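Local coordinates for protein aldehyde reductase YahK (Escherichia coli, PDB 1UUF) that catalyses the NADPH-dependent reduction of a wide range of aldehydes to their primary alcohols, as a zinc-containing member of the alcohol dehydrogenase family, at residues Asp39-Glu44 / Pro139-His144; His65-Glu70 / Tyr76-Gly81; Asp128-Thr133 / Gly311-Gly316; Pro186-Gln191 / Ile317-Glu322. All blocks are in the same frame, centred on the assembly; numbering follows the deposited sequence.

Overall arrangement
Contacts 1 and 2 lie on the same side of the chain's centre, their centres about 16 Å apart, and the His144 imidazole and the Pro77 carbonyl join them. Contact 2 is nested inside the long loop closed by contact 1; both involve the GroES-like part of the chain. Contact 3 comes after contact 2 along the chain but crosses contact 1; about 17 Å from contact 2 between centres, it bridges the region of the four-cysteine zinc site to the end of strand 308-311 in the parallel sheet of the cofactor domain. Contact 4 crosses it along the chain, about 13 Å away between centres, pairing helices 176-189 and 317-330. Contacts 3 and 4 both touch the second subunit, so this region lies near the dimer partner.

Contact 1: residues Asp39-Glu44 / Pro139-His144; sequences DITRRE and PDEPGH
A surface salt bridge between Arg43 and Asp140 ties two loops of the GroES-like part of this zinc alcohol dehydrogenase, one linking strands 36-39 and 49-58, the other strands 131-132 and 152-156. Arg43 NH1 donates to Asp140 OD2 at 2.6 Å, with an N-H...O angle of 154°. The oxygen sits at the guanidinium edge, in its plane, and offers its syn lone pair, although the two flat groups are turned 47° against each other. Arg43 sends CG between its own N and carbonyl carbon (chi1 66°), then runs extended to NE, so its aliphatic part passes across the carboxylate, with CD 3.3 Å from Asp140 OD2. Arg43 NE has a second salt-bridge partner in Asp49, which helps to fix the turn of the guanidinium. Asp140 OD2 is also gripped by a water, 2.7 Å away, which accepts from the backbone N of Arg43. With a leucine in its place, Asp140 and Asp49 would probably both lose their positive mate, and segments 39-44 and 139-144 their salt bridge. Within the 139-144 loop, Gly143 N donates to Asp140 O at 2.8 Å, closing the turn around the cis peptide before Pro142. Further along, a second water joins the loops: it lies 2.9 Å from Thr41 OG1 and donates to Glu141 O at 3.0 Å.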
loop_
_atom_site.group_PDB
_atom_site.type_symbol
_atom_site.label_atom_id
_atom_site.label_comp_id
_atom_site.label_asym_id
_atom_site.label_seq_id
_atom_site.Cartn_x
_atom_site.Cartn_y
_atom_site.Cartn_z
ATOM N N ASP A 39 -34.458 -28.277 -2.857
ATOM C CA ASP A 39 -34.056 -28.898 -4.110
ATOM C C ASP A 39 -33.712 -27.803 -5.102
ATOM O O ASP A 39 -34.378 -26.769 -5.156
ATOM C CB ASP A 39 -35.190 -29.754 -4.679
ATOM C CG ASP A 39 -35.449 -30.999 -3.861
ATOM O OD1 ASP A 39 -36.366 -31.767 -4.223
ATOM O OD2 ASP A 39 -34.733 -31.211 -2.860
ATOM N N ILE A 40 -32.657 -28.025 -5.876
ATOM C CA ILE A 40 -32.240 -27.058 -6.877
ATOM C C ILE A 40 -31.978 -27.794 -8.177
ATOM O O ILE A 40 -32.009 -29.025 -8.221
ATOM C CB ILE A 40 -30.948 -26.318 -6.456
ATOM C CG1 ILE A 40 -29.800 -27.318 -6.294
ATOM C CG2 ILE A 40 -31.185 -25.558 -5.164
ATOM C CD1 ILE A 40 -28.446 -26.666 -6.062
ATOM N N THR A 41 -31.725 -27.043 -9.242
ATOM C CA THR A 41 -31.442 -27.661 -10.526
ATOM C C THR A 41 -30.067 -27.216 -11.005
ATOM O O THR A 41 -29.540 -26.201 -10.550
ATOM C CB THR A 41 -32.492 -27.271 -11.591
ATOM O OG1 THR A 41 -32.402 -25.869 -11.863
ATOM C CG2 THR A 41 -33.897 -27.598 -11.093
ATOM N N ARG A 42 -29.492 -28.003 -11.905
ATOM C CA ARG A 42 -28.189 -27.718 -12.495
ATOM C C ARG A 42 -28.347 -27.827 -14.001
ATOM O O ARG A 42 -29.138 -28.636 -14.487
ATOM C CB ARG A 42 -27.142 -28.735 -12.035
ATOM C CG ARG A 42 -26.760 -28.644 -10.569
ATOM C CD ARG A 42 -26.243 -27.267 -10.227
ATOM N NE ARG A 42 -25.654 -27.221 -8.893
ATOM C CZ ARG A 42 -25.234 -26.106 -8.311
ATOM N NH1 ARG A 42 -25.347 -24.947 -8.949
ATOM N NH2 ARG A 42 -24.694 -26.150 -7.100
ATOM N N ARG A 43 -27.598 -27.019 -14.741
ATOM C CA ARG A 43 -27.667 -27.064 -16.193
ATOM C C ARG A 43 -27.058 -28.372 -16.675
ATOM O O ARG A 43 -26.275 -29.003 -15.963
ATOM C CB ARG A 43 -26.895 -25.890 -16.810
ATOM C CG ARG A 43 -25.377 -25.922 -16.580
ATOM C CD ARG A 43 -24.667 -24.947 -17.523
ATOM N NE ARG A 43 -23.210 -24.973 -17.391
ATOM C CZ ARG A 43 -22.527 -24.316 -16.458
ATOM N NH1 ARG A 43 -23.163 -23.570 -15.564
ATOM N NH2 ARG A 43 -21.202 -24.402 -16.421
ATOM N N GLU A 44 -27.440 -28.797 -17.873
ATOM C CA GLU A 44 -26.872 -30.007 -18.445
ATOM C C GLU A 44 -25.483 -29.580 -18.894
ATOM O O GLU A 44 -25.306 -28.469 -19.393
ATOM C CB GLU A 44 -27.689 -30.478 -19.650
ATOM C CG GLU A 44 -29.064 -31.016 -19.295
ATOM C CD GLU A 44 -28.991 -32.233 -18.395
ATOM O OE1 GLU A 44 -28.327 -33.220 -18.783
ATOM O OE2 GLU A 44 -29.597 -32.205 -17.301
ATOM N N PRO A 139 -27.254 -17.527 -16.836
ATOM C CA PRO A 139 -28.398 -17.947 -17.651
ATOM C C PRO A 139 -29.088 -19.172 -17.044
ATOM O O PRO A 139 -30.261 -19.435 -17.309
ATOM C CB PRO A 139 -27.768 -18.240 -19.013
ATOM C CG PRO A 139 -26.352 -18.614 -18.670
ATOM C CD PRO A 139 -26.000 -17.608 -17.605
ATOM N N ASP A 140 -28.348 -19.907 -16.216
ATOM C CA ASP A 140 -28.877 -21.099 -15.561
ATOM C C ASP A 140 -29.976 -20.732 -14.577
ATOM O O ASP A 140 -29.888 -19.718 -13.886
ATOM C CB ASP A 140 -27.775 -21.826 -14.781
ATOM C CG ASP A 140 -26.646 -22.316 -15.664
ATOM O OD1 ASP A 140 -26.721 -22.156 -16.901
ATOM O OD2 ASP A 140 -25.675 -22.871 -15.106
ATOM N N GLU A 141 -31.006 -21.568 -14.503
ATOM C CA GLU A 141 -32.095 -21.328 -13.569
ATOM C C GLU A 141 -31.476 -21.438 -12.179
ATOM O O GLU A 141 -30.572 -22.246 -11.968
ATOM C CB GLU A 141 -33.179 -22.391 -13.736
ATOM C CG GLU A 141 -33.706 -22.515 -15.155
ATOM C CD GLU A 141 -34.785 -23.569 -15.281
ATOM O OE1 GLU A 141 -34.515 -24.740 -14.939
ATOM O OE2 GLU A 141 -35.904 -23.227 -15.723
ATOM N N PRO A 142 -31.956 -20.643 -11.210
ATOM C CA PRO A 142 -33.026 -19.645 -11.283
ATOM C C PRO A 142 -32.582 -18.209 -11.584
ATOM O O PRO A 142 -33.247 -17.258 -11.173
ATOM C CB PRO A 142 -33.661 -19.752 -9.907
ATOM C CG PRO A 142 -32.448 -19.900 -9.041
ATOM C CD PRO A 142 -31.610 -20.919 -9.801
ATOM N N GLY A 143 -31.463 -18.042 -12.283
ATOM C CA GLY A 143 -31.011 -16.697 -12.603
ATOM C C GLY A 143 -29.750 -16.246 -11.891
ATOM O O GLY A 143 -29.106 -15.282 -12.309
ATOM N N HIS A 144 -29.408 -16.921 -10.799
ATOM C CA HIS A 144 -28.200 -16.597 -10.052
ATOM C C HIS A 144 -27.530 -17.906 -9.645
ATOM O O HIS A 144 -28.192 -18.933 -9.500
ATOM C CB HIS A 144 -28.518 -15.741 -8.819
ATOM C CG HIS A 144 -29.491 -16.370 -7.874
ATOM N ND1 HIS A 144 -30.831 -16.512 -8.168
ATOM C CD2 HIS A 144 -29.319 -16.898 -6.639
ATOM C CE1 HIS A 144 -31.441 -17.102 -7.155
ATOM N NE2 HIS A 144 -30.546 -17.345 -6.215
HETATM O O HOH W 1 -30.198 -24.806 -13.415
HETATM O O HOH W 2 -26.107 -24.877 -13.290
#

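Contact 2: residues His65-Glu70 / Tyr76-Gly81; sequences HQVRSE and YPCVPG
Val67 CG1 is pushed into the angle between Cys78 and Pro80. It lies 3.3 Å from Pro80 CG, closer than carbon atoms usually pack, and 3.6 Å from Cys78 SG, so CG1 sits close between the ring and the sulfur. The valine and the proline ring meet at about a right angle, CG1 pressing on the CG corner of the pyrrolidine. Val67 turns CG1 anti to its carbonyl carbon (chi1 -68°), which carries this methyl toward the loop. Cys78 meets it with SG swung anti to its backbone N (chi1 177°), and the same sulfur touches Gln66 CG at 3.8 Å. Val67, Cys78 and Pro80 are buried, and their contacts are apolar. At the far end of the helix, a water donates to Gln66 O at 2.8 Å and to Ser69 O at 2.9 Å; the hydroxyl of Tyr76 lies beside it, at a separation too short to be trusted in detail. Ser69 is where the chain leaves helical geometry, its N still bonded to His65 O.

One shell further out, Tyr348 of helix 344-352 packs on Val67, and Met38 lies against Val79 on the other flank of the loop. The backbone N of Gly81 bonds to the Asp63 carboxylate, tying the loop end to the start of the helix. The Pro80 side chain lies about 9 Å from a zinc ion. The whole is the helix-and-loop connection from strand 49-58 to strand 84-91 in the GroES-like fold, the segment that runs between Cys60 and His82, two ligands of the catalytic zinc.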
loop_
_atom_site.group_PDB
_atom_site.type_symbol
_atom_site.label_atom_id
_atom_site.label_comp_id
_atom_site.label_asym_id
_atom_site.label_seq_id
_atom_site.Cartn_x
_atom_site.Cartn_y
_atom_site.Cartn_z
ATOM N N HIS A 65 -21.893 -14.488 5.928
ATOM C CA HIS A 65 -22.192 -13.101 5.585
ATOM C C HIS A 65 -23.267 -13.014 4.504
ATOM O O HIS A 65 -24.213 -12.236 4.619
ATOM C CB HIS A 65 -20.909 -12.399 5.124
ATOM C CG HIS A 65 -21.126 -11.019 4.582
ATOM N ND1 HIS A 65 -21.640 -10.783 3.326
ATOM C CD2 HIS A 65 -20.892 -9.801 5.128
ATOM C CE1 HIS A 65 -21.712 -9.480 3.119
ATOM N NE2 HIS A 65 -21.264 -8.861 4.196
ATOM N N GLN A 66 -23.126 -13.828 3.463
ATOM C CA GLN A 66 -24.073 -13.832 2.354
ATOM C C GLN A 66 -25.512 -14.131 2.776
ATOM O O GLN A 66 -26.444 -13.465 2.332
ATOM C CB GLN A 66 -23.633 -14.855 1.303
ATOM C CG GLN A 66 -24.243 -14.662 -0.081
ATOM C CD GLN A 66 -23.697 -13.440 -0.799
ATOM O OE1 GLN A 66 -24.258 -12.347 -0.715
ATOM N NE2 GLN A 66 -22.586 -13.620 -1.503
ATOM N N VAL A 67 -25.698 -15.131 3.632
ATOM C CA VAL A 67 -27.045 -15.497 4.064
ATOM C C VAL A 67 -27.610 -14.697 5.235
ATOM O O VAL A 67 -28.797 -14.813 5.544
ATOM C CB VAL A 67 -27.130 -16.997 4.424
ATOM C CG1 VAL A 67 -26.977 -17.838 3.173
ATOM C CG2 VAL A 67 -26.057 -17.353 5.436
ATOM N N ARG A 68 -26.783 -13.886 5.883
ATOM C CA ARG A 68 -27.263 -13.105 7.015
ATOM C C ARG A 68 -27.201 -11.591 6.829
ATOM O O ARG A 68 -28.104 -10.873 7.261
ATOM C CB ARG A 68 -26.501 -13.497 8.283
ATOM C CG ARG A 68 -26.766 -14.924 8.733
ATOM C CD ARG A 68 -26.137 -15.212 10.088
ATOM N NE ARG A 68 -26.482 -16.549 10.565
ATOM C CZ ARG A 68 -26.107 -17.049 11.739
ATOM N NH1 ARG A 68 -25.371 -16.323 12.569
ATOM N NH2 ARG A 68 -26.470 -18.276 12.083
ATOM N N SER A 69 -26.144 -11.106 6.187
ATOM C CA SER A 69 -25.987 -9.672 5.971
ATOM C C SER A 69 -27.142 -9.075 5.175
ATOM O O SER A 69 -27.595 -9.649 4.183
ATOM C CB SER A 69 -24.669 -9.384 5.253
ATOM O OG SER A 69 -24.469 -7.989 5.107
ATOM N N GLU A 70 -27.613 -7.916 5.623
ATOM C CA GLU A 70 -28.712 -7.223 4.963
ATOM C C GLU A 70 -28.214 -6.533 3.698
ATOM O O GLU A 70 -28.953 -6.386 2.724
ATOM C CB GLU A 70 -29.312 -6.170 5.900
ATOM C CG GLU A 70 -29.810 -6.710 7.229
ATOM C CD GLU A 70 -30.376 -5.619 8.122
ATOM O OE1 GLU A 70 -29.624 -4.687 8.478
ATOM O OE2 GLU A 70 -31.574 -5.692 8.466
ATOM N N TYR A 76 -32.255 -14.513 -3.331
ATOM C CA TYR A 76 -32.753 -15.774 -2.802
ATOM C C TYR A 76 -33.531 -16.588 -3.828
ATOM O O TYR A 76 -34.109 -16.037 -4.766
ATOM C CB TYR A 76 -33.623 -15.516 -1.570
ATOM C CG TYR A 76 -32.914 -14.706 -0.513
ATOM C CD1 TYR A 76 -32.841 -13.318 -0.608
ATOM C CD2 TYR A 76 -32.283 -15.327 0.563
ATOM C CE1 TYR A 76 -32.159 -12.567 0.341
ATOM C CE2 TYR A 76 -31.596 -14.585 1.516
ATOM C CZ TYR A 76 -31.540 -13.206 1.399
ATOM O OH TYR A 76 -30.869 -12.463 2.337
ATOM N N PRO A 77 -33.546 -17.921 -3.664
ATOM C CA PRO A 77 -32.865 -18.621 -2.568
ATOM C C PRO A 77 -31.347 -18.507 -2.662
ATOM O O PRO A 77 -30.793 -18.375 -3.755
ATOM C CB PRO A 77 -33.350 -20.057 -2.729
ATOM C CG PRO A 77 -33.524 -20.180 -4.204
ATOM C CD PRO A 77 -34.213 -18.881 -4.559
ATOM N N CYS A 78 -30.682 -18.539 -1.513
ATOM C CA CYS A 78 -29.231 -18.452 -1.481
ATOM C C CYS A 78 -28.618 -19.764 -1.017
ATOM O O CYS A 78 -28.895 -20.229 0.087
ATOM C CB CYS A 78 -28.778 -17.334 -0.545
ATOM S SG CYS A 78 -26.975 -17.217 -0.387
ATOM N N VAL A 79 -27.788 -20.359 -1.870
ATOM C CA VAL A 79 -27.114 -21.609 -1.542
ATOM C C VAL A 79 -25.625 -21.290 -1.560
ATOM O O VAL A 79 -25.010 -21.218 -2.627
ATOM C CB VAL A 79 -27.419 -22.708 -2.577
ATOM C CG1 VAL A 79 -26.581 -23.957 -2.282
ATOM C CG2 VAL A 79 -28.902 -23.057 -2.538
ATOM N N PRO A 80 -25.035 -21.068 -0.376
ATOM C CA PRO A 80 -23.611 -20.745 -0.249
ATOM C C PRO A 80 -22.693 -21.932 -0.508
ATOM O O PRO A 80 -23.122 -22.981 -0.991
ATOM C CB PRO A 80 -23.491 -20.252 1.195
ATOM C CG PRO A 80 -24.911 -19.893 1.590
ATOM C CD PRO A 80 -25.706 -20.964 0.931
ATOM N N GLY A 81 -21.424 -21.743 -0.167
ATOM C CA GLY A 81 -20.435 -22.788 -0.341
ATOM C C GLY A 81 -19.546 -22.605 -1.551
ATOM O O GLY A 81 -20.018 -22.652 -2.683
HETATM O O HOH W 3 -28.709 -12.188 3.454
#

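Contact 3: residues Asp128-Thr133 / Gly311-Gly316; sequences DHMTGT and GSMIGG
Met130 reaches across to Met313 and Ile314 with a single atom, its terminal methyl CE. The two methionines come tip to tip, CE to CE at 4.2 Å, while Ile314 CD1 lies 4.4 Å from the same Met130 methyl. To reach there, Met130 sets CG anti to its backbone N (chi1 -179°) and then bends at both later torsions. Nothing but methyl groups meets here, and at these distances the touch is light. The more closely packed side is that of Ile314, which is buried and rests on Cys178, a ligand of the catalytic zinc, and on Thr182, both of helix 176-189. The methionine side is looser: both are partly exposed and their backbones stay well apart, the nearest CA atoms being Met130 and Gly316 at 10.7 Å. Met313 is steadied by its main chain, its N and O bonded to the side chains of Tyr126 and Asn125, and it packs on Ile303 of the second subunit. Met130 lies against Ile109 of strand 109-111, the partner of strand 131-132, and close to the side chain of Cys127, a four-cysteine zinc-site ligand three residues earlier, whereas segment 311-316 leads from strand 308-311 of the parallel sheet into helix 317-330.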
loop_
_atom_site.group_PDB
_atom_site.type_symbol
_atom_site.label_atom_id
_atom_site.label_comp_id
_atom_site.label_asym_id
_atom_site.label_seq_id
_atom_site.Cartn_x
_atom_site.Cartn_y
_atom_site.Cartn_z
ATOM N N ASP A 128 -13.779 -7.668 -13.734
ATOM C CA ASP A 128 -14.942 -6.868 -13.352
ATOM C C ASP A 128 -16.242 -7.620 -13.565
ATOM O O ASP A 128 -17.282 -7.246 -13.017
ATOM C CB ASP A 128 -15.017 -5.573 -14.163
ATOM C CG ASP A 128 -14.094 -4.499 -13.638
ATOM O OD1 ASP A 128 -13.904 -4.427 -12.406
ATOM O OD2 ASP A 128 -13.580 -3.713 -14.460
ATOM N N HIS A 129 -16.190 -8.673 -14.369
ATOM C CA HIS A 129 -17.389 -9.440 -14.670
ATOM C C HIS A 129 -17.247 -10.898 -14.275
ATOM O O HIS A 129 -17.773 -11.789 -14.937
ATOM C CB HIS A 129 -17.696 -9.311 -16.158
ATOM C CG HIS A 129 -17.690 -7.895 -16.635
ATOM N ND1 HIS A 129 -18.639 -6.977 -16.243
ATOM C CD2 HIS A 129 -16.808 -7.217 -17.408
ATOM C CE1 HIS A 129 -18.343 -5.794 -16.751
ATOM N NE2 HIS A 129 -17.235 -5.913 -17.460
ATOM N N MET A 130 -16.532 -11.130 -13.184
ATOM C CA MET A 130 -16.329 -12.479 -12.692
ATOM C C MET A 130 -17.643 -13.021 -12.136
ATOM O O MET A 130 -18.378 -12.306 -11.448
ATOM C CB MET A 130 -15.247 -12.474 -11.609
ATOM C CG MET A 130 -14.920 -13.838 -11.028
ATOM S SD MET A 130 -15.842 -14.189 -9.524
ATOM C CE MET A 130 -14.812 -13.338 -8.337
ATOM N N THR A 131 -17.943 -14.276 -12.455
ATOM C CA THR A 131 -19.157 -14.920 -11.968
ATOM C C THR A 131 -18.794 -15.731 -10.731
ATOM O O THR A 131 -18.050 -16.707 -10.818
ATOM C CB THR A 131 -19.755 -15.878 -13.021
ATOM O OG1 THR A 131 -20.125 -15.136 -14.191
ATOM C CG2 THR A 131 -20.994 -16.582 -12.464
ATOM N N GLY A 132 -19.310 -15.313 -9.579
ATOM C CA GLY A 132 -19.023 -16.018 -8.343
ATOM C C GLY A 132 -19.773 -17.331 -8.250
ATOM O O GLY A 132 -20.855 -17.486 -8.813
ATOM N N THR A 133 -19.195 -18.278 -7.520
ATOM C CA THR A 133 -19.788 -19.594 -7.346
ATOM C C THR A 133 -21.220 -19.496 -6.833
ATOM O O THR A 133 -22.044 -20.364 -7.117
ATOM C CB THR A 133 -18.903 -20.429 -6.420
ATOM O OG1 THR A 133 -17.578 -20.433 -6.964
ATOM C CG2 THR A 133 -19.403 -21.865 -6.323
ATOM N N GLY A 311 -4.548 -4.738 -0.165
ATOM C CA GLY A 311 -5.602 -5.714 0.017
ATOM C C GLY A 311 -5.420 -6.790 -1.031
ATOM O O GLY A 311 -4.671 -6.610 -1.989
ATOM N N SER A 312 -6.093 -7.917 -0.850
ATOM C CA SER A 312 -6.002 -9.008 -1.808
ATOM C C SER A 312 -7.183 -9.938 -1.583
ATOM O O SER A 312 -7.648 -10.079 -0.457
ATOM C CB SER A 312 -4.692 -9.781 -1.608
ATOM O OG SER A 312 -4.591 -10.876 -2.510
ATOM N N MET A 313 -7.703 -10.534 -2.651
ATOM C CA MET A 313 -8.796 -11.484 -2.481
ATOM C C MET A 313 -8.561 -12.720 -3.338
ATOM O O MET A 313 -8.159 -12.626 -4.505
ATOM C CB MET A 313 -10.160 -10.850 -2.775
ATOM C CG MET A 313 -10.369 -10.303 -4.159
ATOM S SD MET A 313 -12.126 -9.883 -4.379
ATOM C CE MET A 313 -12.595 -11.090 -5.624
ATOM N N ILE A 314 -8.800 -13.879 -2.726
ATOM C CA ILE A 314 -8.598 -15.180 -3.349
ATOM C C ILE A 314 -7.405 -15.203 -4.297
ATOM O O ILE A 314 -6.336 -14.706 -3.955
ATOM C CB ILE A 314 -9.878 -15.670 -4.067
ATOM C CG1 ILE A 314 -10.356 -14.653 -5.107
ATOM C CG2 ILE A 314 -10.958 -15.914 -3.036
ATOM C CD1 ILE A 314 -11.570 -15.126 -5.895
ATOM N N GLY A 315 -7.582 -15.804 -5.468
ATOM C CA GLY A 315 -6.505 -15.868 -6.438
ATOM C C GLY A 315 -7.069 -16.287 -7.778
ATOM O O GLY A 315 -8.206 -16.745 -7.848
ATOM N N GLY A 316 -6.291 -16.113 -8.841
ATOM C CA GLY A 316 -6.746 -16.509 -10.163
ATOM C C GLY A 316 -6.720 -18.021 -10.259
ATOM O O GLY A 316 -6.219 -18.691 -9.354
#

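Contact 4: residues Pro186-Gln191 / Ile317-Glu322; sequences PLRHWQ and IPETQE
Glu319 meets the aliphatic base of Arg188 and not its charged end: its OE2 rests 3.5 Å from Arg188 CB and 3.9 Å from Arg188 CG, while the guanidinium, measured at Arg188 NE, is 5.9 Å from that OE2. The glutamate reaches there because its CG stands anti to its backbone N (chi1 -176°) and the rest of the chain is extended, straight out from helix 317-330. Its other oxygen, OE1, is bonded to the hydroxyl of Ser185, which helps to hold the carboxylate. Arg188 bends at chi2 and turns its guanidinium toward Glu322, one helical turn on. Even so, Arg188 NE and Glu322 OE1 stay 4.1 Å apart, the oxygen well out of the guanidinium plane and the two groups nearly perpendicular, at 88°. The link between them is Tyr184, whose hydroxyl is bonded both to Arg188 NE and to Glu322 OE1. Phe326 adds a cation-pi contact to the guanidinium. The helix that carries Arg188, 176-189, ends just beyond in a Schellman motif with Gln191 as its positive-phi residue, and His189 and Trp190 pack on Arg306 of the second subunit. Two acids thus lie near one arginine without any direct bond across the segments: charge attraction probably helps to hold the helices together at this partly open surface, but the directional bonds are made through Tyr184 and Ser185.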
loop_
_atom_site.group_PDB
_atom_site.type_symbol
_atom_site.label_atom_id
_atom_site.label_comp_id
_atom_site.label_asym_id
_atom_site.label_seq_id
_atom_site.Cartn_x
_atom_site.Cartn_y
_atom_site.Cartn_z
ATOM N N PRO A 186 -1.364 -13.778 -1.744
ATOM C CA PRO A 186 -0.574 -12.629 -1.293
ATOM C C PRO A 186 0.813 -13.031 -0.794
ATOM O O PRO A 186 1.763 -12.272 -0.931
ATOM C CB PRO A 186 -1.445 -12.009 -0.200
ATOM C CG PRO A 186 -2.213 -13.186 0.341
ATOM C CD PRO A 186 -2.574 -13.946 -0.918
ATOM N N LEU A 187 0.932 -14.224 -0.216
ATOM C CA LEU A 187 2.235 -14.677 0.257
ATOM C C LEU A 187 3.170 -14.780 -0.939
ATOM O O LEU A 187 4.342 -14.406 -0.855
ATOM C CB LEU A 187 2.117 -16.032 0.960
ATOM C CG LEU A 187 1.483 -15.986 2.349
ATOM C CD1 LEU A 187 1.228 -17.409 2.838
ATOM C CD2 LEU A 187 2.405 -15.229 3.311
ATOM N N ARG A 188 2.651 -15.276 -2.058
ATOM C CA ARG A 188 3.455 -15.391 -3.268
ATOM C C ARG A 188 3.684 -14.018 -3.896
ATOM O O ARG A 188 4.797 -13.697 -4.311
ATOM C CB ARG A 188 2.776 -16.300 -4.299
ATOM C CG ARG A 188 2.820 -17.789 -3.976
ATOM C CD ARG A 188 4.251 -18.288 -3.799
ATOM N NE ARG A 188 4.324 -19.749 -3.783
ATOM C CZ ARG A 188 5.392 -20.445 -3.403
ATOM N NH1 ARG A 188 6.488 -19.818 -2.997
ATOM N NH2 ARG A 188 5.368 -21.772 -3.439
ATOM N N HIS A 189 2.637 -13.202 -3.960
ATOM C CA HIS A 189 2.770 -11.879 -4.568
ATOM C C HIS A 189 3.813 -11.015 -3.875
ATOM O O HIS A 189 4.577 -10.306 -4.537
ATOM C CB HIS A 189 1.428 -11.145 -4.579
ATOM C CG HIS A 189 1.408 -9.958 -5.489
ATOM N ND1 HIS A 189 1.233 -8.669 -5.033
ATOM C CD2 HIS A 189 1.547 -9.866 -6.833
ATOM C CE1 HIS A 189 1.265 -7.834 -6.057
ATOM N NE2 HIS A 189 1.453 -8.535 -7.161
ATOM N N TRP A 190 3.854 -11.067 -2.548
ATOM C CA TRP A 190 4.830 -10.275 -1.812
ATOM C C TRP A 190 6.080 -11.087 -1.477
ATOM O O TRP A 190 6.834 -10.776 -0.555
ATOM C CB TRP A 190 4.178 -9.649 -0.575
ATOM C CG TRP A 190 3.445 -8.372 -0.938
ATOM C CD1 TRP A 190 3.995 -7.126 -1.094
ATOM C CD2 TRP A 190 2.055 -8.239 -1.275
ATOM N NE1 TRP A 190 3.030 -6.229 -1.507
ATOM C CE2 TRP A 190 1.834 -6.887 -1.624
ATOM C CE3 TRP A 190 0.975 -9.133 -1.315
ATOM C CZ2 TRP A 190 0.574 -6.407 -2.007
ATOM C CZ3 TRP A 190 -0.276 -8.655 -1.697
ATOM C CH2 TRP A 190 -0.464 -7.304 -2.037
ATOM N N GLN A 191 6.266 -12.139 -2.266
ATOM C CA GLN A 191 7.428 -13.019 -2.219
ATOM C C GLN A 191 7.891 -13.582 -0.882
ATOM O O GLN A 191 9.074 -13.483 -0.540
ATOM C CB GLN A 191 8.595 -12.303 -2.901
ATOM C CG GLN A 191 8.158 -11.514 -4.131
ATOM C CD GLN A 191 9.307 -10.860 -4.871
ATOM O OE1 GLN A 191 9.099 -9.955 -5.680
ATOM N NE2 GLN A 191 10.523 -11.323 -4.613
ATOM N N ILE A 317 -7.236 -18.579 -11.349
ATOM C CA ILE A 317 -7.257 -20.031 -11.468
ATOM C C ILE A 317 -5.862 -20.654 -11.565
ATOM O O ILE A 317 -5.559 -21.610 -10.848
ATOM C CB ILE A 317 -8.119 -20.492 -12.663
ATOM C CG1 ILE A 317 -9.541 -19.928 -12.528
ATOM C CG2 ILE A 317 -8.199 -22.017 -12.687
ATOM C CD1 ILE A 317 -10.290 -20.404 -11.289
ATOM N N PRO A 318 -4.994 -20.126 -12.446
ATOM C CA PRO A 318 -3.651 -20.704 -12.557
ATOM C C PRO A 318 -2.932 -20.819 -11.213
ATOM O O PRO A 318 -2.315 -21.844 -10.922
ATOM C CB PRO A 318 -2.944 -19.746 -13.510
ATOM C CG PRO A 318 -4.052 -19.317 -14.413
ATOM C CD PRO A 318 -5.189 -19.064 -13.449
ATOM N N GLU A 319 -3.012 -19.774 -10.393
ATOM C CA GLU A 319 -2.341 -19.814 -9.098
ATOM C C GLU A 319 -3.032 -20.760 -8.129
ATOM O O GLU A 319 -2.381 -21.352 -7.269
ATOM C CB GLU A 319 -2.258 -18.418 -8.479
ATOM C CG GLU A 319 -1.484 -18.405 -7.169
ATOM C CD GLU A 319 -1.189 -17.004 -6.681
ATOM O OE1 GLU A 319 -2.138 -16.201 -6.584
ATOM O OE2 GLU A 319 -0.008 -16.710 -6.392
ATOM N N THR A 320 -4.349 -20.894 -8.250
ATOM C CA THR A 320 -5.081 -21.803 -7.381
ATOM C C THR A 320 -4.593 -23.217 -7.698
ATOM O O THR A 320 -4.425 -24.036 -6.804
ATOM C CB THR A 320 -6.608 -21.703 -7.612
ATOM O OG1 THR A 320 -7.022 -20.345 -7.425
ATOM C CG2 THR A 320 -7.366 -22.575 -6.612
ATOM N N GLN A 321 -4.357 -23.498 -8.978
ATOM C CA GLN A 321 -3.863 -24.815 -9.366
ATOM C C GLN A 321 -2.443 -25.018 -8.843
ATOM O O GLN A 321 -2.097 -26.101 -8.371
ATOM C CB GLN A 321 -3.860 -24.978 -10.887
ATOM C CG GLN A 321 -3.479 -26.393 -11.324
ATOM C CD GLN A 321 -4.462 -27.435 -10.816
ATOM O OE1 GLN A 321 -5.593 -27.512 -11.290
ATOM N NE2 GLN A 321 -4.038 -28.234 -9.839
ATOM N N GLU A 322 -1.626 -23.975 -8.938
ATOM C CA GLU A 322 -0.247 -24.037 -8.464
ATOM C C GLU A 322 -0.252 -24.346 -6.973
ATOM O O GLU A 322 0.533 -25.164 -6.487
ATOM C CB GLU A 322 0.452 -22.695 -8.698
ATOM C CG GLU A 322 1.911 -22.667 -8.263
ATOM C CD GLU A 322 2.499 -21.269 -8.296
ATOM O OE1 GLU A 322 2.394 -20.546 -7.282
ATOM O OE2 GLU A 322 3.058 -20.889 -9.347
#